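Local coordinates for protein 2,3-dihydroxybenzoate-AMP ligase (PDB 5KEI) that is a ligase of the AMP-binding, or ANL, enzyme family, built from a large N-terminal part and a smaller C-terminal domain, at residues R37-V50 / P224-A236. Residues are numbered along the deposited sequence; the frame is centred on the assembly and turned at random.
Sequences RAAGYWRDQLLDSV and PRTHQDYVYNATA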
loop_
_atom_site.group_PDB
_atom_site.type_symbol
_atom_site.label_atom_id
_atom_site.label_comp_id
_atom_site.label_asym_id
_atom_site.label_seq_id
_atom_site.Cartn_x
_atom_site.Cartn_y
_atom_site.Cartn_z
ATOM N N ARG A 37 19.354 -3.778 -11.798
ATOM C CA ARG A 37 20.604 -4.002 -11.083
ATOM C C ARG A 37 21.732 -3.218 -11.778
ATOM O O ARG A 37 22.502 -2.506 -11.132
ATOM C CB ARG A 37 20.910 -5.506 -11.010
ATOM C CG ARG A 37 20.710 -6.110 -9.621
ATOM C CD ARG A 37 20.947 -7.636 -9.546
ATOM N NE ARG A 37 22.082 -8.090 -10.353
ATOM C CZ ARG A 37 23.321 -8.299 -9.913
ATOM N NH1 ARG A 37 23.651 -8.105 -8.646
ATOM N NH2 ARG A 37 24.247 -8.715 -10.762
ATOM N N ALA A 38 21.788 -3.310 -13.102
ATOM C CA ALA A 38 22.779 -2.559 -13.878
ATOM C C ALA A 38 22.636 -1.033 -13.742
ATOM O O ALA A 38 23.638 -0.316 -13.835
ATOM C CB ALA A 38 22.708 -2.957 -15.351
ATOM N N ALA A 39 21.415 -0.536 -13.499
ATOM C CA ALA A 39 21.185 0.916 -13.427
ATOM C C ALA A 39 21.370 1.477 -12.019
ATOM O O ALA A 39 21.220 2.681 -11.797
ATOM C CB ALA A 39 19.792 1.257 -13.942
ATOM N N GLY A 40 21.670 0.605 -11.062
ATOM C CA GLY A 40 21.890 1.036 -9.690
ATOM C C GLY A 40 20.653 1.125 -8.799
ATOM O O GLY A 40 20.762 1.507 -7.632
ATOM N N TYR A 41 19.478 0.785 -9.331
ATOM C CA TYR A 41 18.256 0.768 -8.522
ATOM C C TYR A 41 18.312 -0.359 -7.478
ATOM O O TYR A 41 18.176 -0.122 -6.275
ATOM C CB TYR A 41 17.020 0.591 -9.401
ATOM C CG TYR A 41 16.913 1.566 -10.547
ATOM C CD1 TYR A 41 17.371 2.865 -10.430
ATOM C CD2 TYR A 41 16.365 1.172 -11.765
ATOM C CE1 TYR A 41 17.284 3.747 -11.494
ATOM C CE2 TYR A 41 16.273 2.045 -12.830
ATOM C CZ TYR A 41 16.731 3.331 -12.696
ATOM O OH TYR A 41 16.632 4.210 -13.771
ATOM N N TRP A 42 18.525 -1.579 -7.967
ATOM C CA TRP A 42 18.571 -2.797 -7.160
ATOM C C TRP A 42 19.975 -3.133 -6.646
ATOM O O TRP A 42 20.843 -3.519 -7.427
ATOM C CB TRP A 42 18.050 -3.963 -7.990
ATOM C CG TRP A 42 16.572 -3.954 -8.221
ATOM C CD1 TRP A 42 15.730 -2.879 -8.142
ATOM C CD2 TRP A 42 15.752 -5.080 -8.541
ATOM N NE1 TRP A 42 14.445 -3.269 -8.404
ATOM C CE2 TRP A 42 14.427 -4.625 -8.642
ATOM C CE3 TRP A 42 16.008 -6.448 -8.740
ATOM C CZ2 TRP A 42 13.364 -5.461 -8.952
ATOM C CZ3 TRP A 42 14.950 -7.281 -9.037
ATOM C CH2 TRP A 42 13.643 -6.782 -9.144
ATOM N N ARG A 43 20.191 -3.023 -5.338
ATOM C CA ARG A 43 21.546 -3.099 -4.788
ATOM C C ARG A 43 21.855 -4.373 -3.997
ATOM O O ARG A 43 22.809 -4.408 -3.215
ATOM C CB ARG A 43 21.802 -1.889 -3.902
ATOM C CG ARG A 43 21.697 -0.580 -4.635
ATOM C CD ARG A 43 22.796 -0.435 -5.671
ATOM N NE ARG A 43 23.973 0.276 -5.173
ATOM C CZ ARG A 43 24.318 1.515 -5.531
ATOM N NH1 ARG A 43 23.582 2.213 -6.392
ATOM N NH2 ARG A 43 25.414 2.064 -5.025
ATOM N N ASP A 44 21.021 -5.393 -4.170
ATOM C CA ASP A 44 21.313 -6.745 -3.685
ATOM C C ASP A 44 21.372 -6.904 -2.166
ATOM O O ASP A 44 21.793 -7.960 -1.668
ATOM C CB ASP A 44 22.636 -7.228 -4.293
ATOM C CG ASP A 44 22.626 -7.182 -5.806
ATOM O OD1 ASP A 44 21.613 -7.605 -6.414
ATOM O OD2 ASP A 44 23.621 -6.705 -6.387
ATOM N N GLN A 45 20.969 -5.870 -1.435
ATOM C CA GLN A 45 20.986 -5.922 0.019
ATOM C C GLN A 45 19.574 -6.078 0.618
ATOM O O GLN A 45 18.579 -5.523 0.104
ATOM C CB GLN A 45 21.669 -4.679 0.579
ATOM C CG GLN A 45 23.121 -4.488 0.109
ATOM C CD GLN A 45 24.051 -5.600 0.585
ATOM O OE1 GLN A 45 24.060 -5.959 1.768
ATOM N NE2 GLN A 45 24.842 -6.150 -0.338
ATOM N N LEU A 46 19.498 -6.849 1.699
ATOM C CA LEU A 46 18.232 -7.182 2.333
ATOM C C LEU A 46 17.665 -5.965 3.026
ATOM O O LEU A 46 18.430 -5.111 3.465
ATOM C CB LEU A 46 18.405 -8.318 3.346
ATOM C CG LEU A 46 18.730 -9.743 2.859
ATOM C CD1 LEU A 46 18.638 -10.685 4.038
ATOM C CD2 LEU A 46 17.826 -10.220 1.729
ATOM N N LEU A 47 16.338 -5.914 3.163
ATOM C CA LEU A 47 15.678 -4.771 3.776
ATOM C C LEU A 47 16.263 -4.434 5.149
ATOM O O LEU A 47 16.477 -3.259 5.451
ATOM C CB LEU A 47 14.162 -5.010 3.895
ATOM C CG LEU A 47 13.263 -3.856 4.359
ATOM C CD1 LEU A 47 13.658 -2.526 3.709
ATOM C CD2 LEU A 47 11.775 -4.161 4.077
ATOM N N ASP A 48 16.524 -5.443 5.984
ATOM C CA ASP A 48 16.964 -5.157 7.352
ATOM C C ASP A 48 18.335 -4.492 7.366
ATOM O O ASP A 48 18.750 -3.981 8.399
ATOM C CB ASP A 48 17.045 -6.416 8.232
ATOM C CG ASP A 48 18.260 -7.315 7.889
ATOM O OD1 ASP A 48 18.276 -7.932 6.801
ATOM O OD2 ASP A 48 19.226 -7.363 8.703
ATOM N N SER A 49 19.043 -4.520 6.237
ATOM C CA SER A 49 20.399 -3.974 6.177
ATOM C C SER A 49 20.370 -2.458 6.205
ATOM O O SER A 49 21.403 -1.817 6.463
ATOM C CB SER A 49 21.141 -4.440 4.922
ATOM O OG SER A 49 20.708 -3.697 3.793
ATOM N N VAL A 50 19.200 -1.882 5.928
ATOM C CA VAL A 50 19.043 -0.445 6.049
ATOM C C VAL A 50 19.377 -0.032 7.487
ATOM O O VAL A 50 20.087 0.950 7.688
ATOM C CB VAL A 50 17.623 0.025 5.657
ATOM C CG1 VAL A 50 17.427 1.526 5.975
ATOM C CG2 VAL A 50 17.368 -0.240 4.185
ATOM N N PRO A 224 3.134 -7.639 -2.577
ATOM C CA PRO A 224 4.485 -8.062 -2.184
ATOM C C PRO A 224 5.532 -7.046 -2.644
ATOM O O PRO A 224 5.571 -6.641 -3.811
ATOM C CB PRO A 224 4.651 -9.407 -2.886
ATOM C CG PRO A 224 3.811 -9.281 -4.113
ATOM C CD PRO A 224 2.669 -8.337 -3.785
ATOM N N ARG A 225 6.353 -6.588 -1.714
ATOM C CA ARG A 225 7.443 -5.710 -2.108
ATOM C C ARG A 225 8.713 -6.482 -1.827
ATOM O O ARG A 225 8.900 -7.027 -0.735
ATOM C CB ARG A 225 7.399 -4.370 -1.364
ATOM C CG ARG A 225 6.037 -3.648 -1.420
ATOM C CD ARG A 225 5.717 -3.043 -2.798
ATOM N NE ARG A 225 6.824 -2.199 -3.254
ATOM C CZ ARG A 225 6.824 -0.869 -3.285
ATOM N NH1 ARG A 225 5.752 -0.177 -2.927
ATOM N NH2 ARG A 225 7.904 -0.241 -3.708
ATOM N N THR A 226 9.562 -6.584 -2.834
ATOM C CA THR A 226 10.802 -7.311 -2.666
ATOM C C THR A 226 11.804 -6.463 -1.905
ATOM O O THR A 226 11.633 -5.247 -1.778
ATOM C CB THR A 226 11.381 -7.711 -4.011
ATOM O OG1 THR A 226 11.761 -6.528 -4.725
ATOM C CG2 THR A 226 10.346 -8.456 -4.806
ATOM N N HIS A 227 12.841 -7.112 -1.383
ATOM C CA HIS A 227 13.945 -6.411 -0.732
ATOM C C HIS A 227 14.533 -5.394 -1.700
ATOM O O HIS A 227 14.742 -4.229 -1.346
ATOM C CB HIS A 227 15.040 -7.386 -0.274
ATOM C CG HIS A 227 14.600 -8.364 0.772
ATOM N ND1 HIS A 227 14.724 -8.116 2.127
ATOM C CD2 HIS A 227 14.080 -9.610 0.669
ATOM C CE1 HIS A 227 14.277 -9.152 2.806
ATOM N NE2 HIS A 227 13.881 -10.078 1.946
ATOM N N GLN A 228 14.775 -5.847 -2.926
ATOM C CA GLN A 228 15.390 -5.016 -3.951
ATOM C C GLN A 228 14.612 -3.714 -4.145
ATOM O O GLN A 228 15.201 -2.619 -4.158
ATOM C CB GLN A 228 15.479 -5.775 -5.281
ATOM C CG GLN A 228 16.458 -6.988 -5.330
ATOM C CD GLN A 228 17.936 -6.578 -5.501
ATOM O OE1 GLN A 228 18.338 -5.499 -5.078
ATOM N NE2 GLN A 228 18.737 -7.443 -6.140
ATOM N N ASP A 229 13.286 -3.817 -4.290
ATOM C CA ASP A 229 12.564 -2.661 -4.776
ATOM C C ASP A 229 12.173 -1.757 -3.620
ATOM O O ASP A 229 12.042 -0.547 -3.805
ATOM C CB ASP A 229 11.328 -3.021 -5.614
ATOM C CG ASP A 229 10.194 -3.621 -4.812
ATOM O OD1 ASP A 229 10.148 -4.840 -4.633
ATOM O OD2 ASP A 229 9.375 -2.836 -4.284
ATOM N N TYR A 230 12.056 -2.318 -2.420
ATOM C CA TYR A 230 11.622 -1.527 -1.273
ATOM C C TYR A 230 12.800 -0.709 -0.717
ATOM O O TYR A 230 12.623 0.442 -0.310
ATOM C CB TYR A 230 10.970 -2.428 -0.195
ATOM C CG TYR A 230 9.890 -1.651 0.534
ATOM C CD1 TYR A 230 8.846 -1.108 -0.224
ATOM C CD2 TYR A 230 9.810 -1.542 1.918
ATOM C CE1 TYR A 230 7.816 -0.414 0.331
ATOM C CE2 TYR A 230 8.718 -0.827 2.512
ATOM C CZ TYR A 230 7.732 -0.269 1.688
ATOM O OH TYR A 230 6.646 0.441 2.141
ATOM N N VAL A 231 14.002 -1.277 -0.747
ATOM C CA VAL A 231 15.186 -0.512 -0.362
ATOM C C VAL A 231 15.405 0.604 -1.381
ATOM O O VAL A 231 15.627 1.763 -1.015
ATOM C CB VAL A 231 16.423 -1.398 -0.264
ATOM C CG1 VAL A 231 17.702 -0.549 -0.031
ATOM C CG2 VAL A 231 16.225 -2.426 0.853
ATOM N N TYR A 232 15.299 0.264 -2.662
ATOM C CA TYR A 232 15.334 1.305 -3.687
ATOM C C TYR A 232 14.247 2.388 -3.521
ATOM O O TYR A 232 14.530 3.572 -3.692
ATOM C CB TYR A 232 15.232 0.692 -5.096
ATOM C CG TYR A 232 15.145 1.719 -6.226
ATOM C CD1 TYR A 232 16.106 2.728 -6.366
ATOM C CD2 TYR A 232 14.077 1.717 -7.114
ATOM C CE1 TYR A 232 16.019 3.691 -7.389
ATOM C CE2 TYR A 232 13.979 2.667 -8.124
ATOM C CZ TYR A 232 14.947 3.657 -8.259
ATOM O OH TYR A 232 14.844 4.595 -9.272
ATOM N N ASN A 233 13.038 1.997 -3.117
ATOM C CA ASN A 233 11.881 2.892 -3.067
ATOM C C ASN A 233 12.217 3.993 -1.992
ATOM O O ASN A 233 12.072 5.207 -2.175
ATOM C CB ASN A 233 10.611 2.126 -2.660
ATOM C CG ASN A 233 9.419 3.025 -2.581
ATOM O OD1 ASN A 233 9.139 3.557 -1.549
ATOM N ND2 ASN A 233 8.637 3.079 -3.640
ATOM N N ALA A 234 12.681 3.533 -0.838
ATOM C CA ALA A 234 13.109 4.405 0.269
ATOM C C ALA A 234 14.341 5.271 -0.070
ATOM O O ALA A 234 14.353 6.478 0.185
ATOM C CB ALA A 234 13.380 3.551 1.505
ATOM N N THR A 235 15.379 4.633 -0.593
ATOM C CA THR A 235 16.656 5.308 -0.884
ATOM C C THR A 235 16.468 6.415 -1.917
ATOM O O THR A 235 16.831 7.581 -1.689
ATOM C CB THR A 235 17.685 4.316 -1.411
ATOM O OG1 THR A 235 17.765 3.205 -0.503
ATOM C CG2 THR A 235 19.047 4.991 -1.611
ATOM N N ALA A 236 15.908 6.036 -3.060
ATOM C CA ALA A 236 15.637 6.981 -4.128
ATOM C C ALA A 236 14.706 8.108 -3.663
ATOM O O ALA A 236 14.891 9.248 -4.054
ATOM C CB ALA A 236 15.047 6.265 -5.333
HETATM O O HOH W 1 18.021 -1.940 -3.615
#
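After the N-cap T226, whose OG1 accepts from D229 N in a capping box, H227 in the first turn of helix 227-240 meets L47 and L46 at once. Its ND1 accepts the backbone N-H of L47 at 2.9 Å, nearly straight at 177° and with the donor close to the ring plane; as the acceptor of a backbone N-H, ND1 is probably unprotonated. L46 CD2 sits centrally over one imidazole face, a CH-pi contact, and edge and face together probably hold the ring's rotation. Q228 does most of the polar work. Its CB lies over the W42 indole, 3.6 Å from the five-membered ring's centroid, and the bend at chi2 (-79°) turns the amide toward the loop at D44. There OE1 accepts D44 N at 2.8 Å while NE2 donates to D44 OD1 at 2.9 Å. R37 NH1 reaches that same oxygen from the opposite face of the carboxylate, within a salt bridge. A water links Q228 O with Y41 O and R43 N. Y230 offers its ring edge to L47 CD2, whereas V231 CG2 packs on L47 CD1 at 3.8 Å and, more loosely, on V50. Y232 receives Y41 CB 3.6 Å above its ring centre, almost on the normal. The two rings meet obliquely, planes at 33°. Y232 OH hydrogen-bonds S381 OG, and Y41 OH hydrogen-bonds D383 OD2. The N-terminal loop between helices 30-38 and 49-57 thus lies along the first turns of helix 227-240, which follows edge strand 222-226 and has helices 258-262 and 265-271 beside Y230.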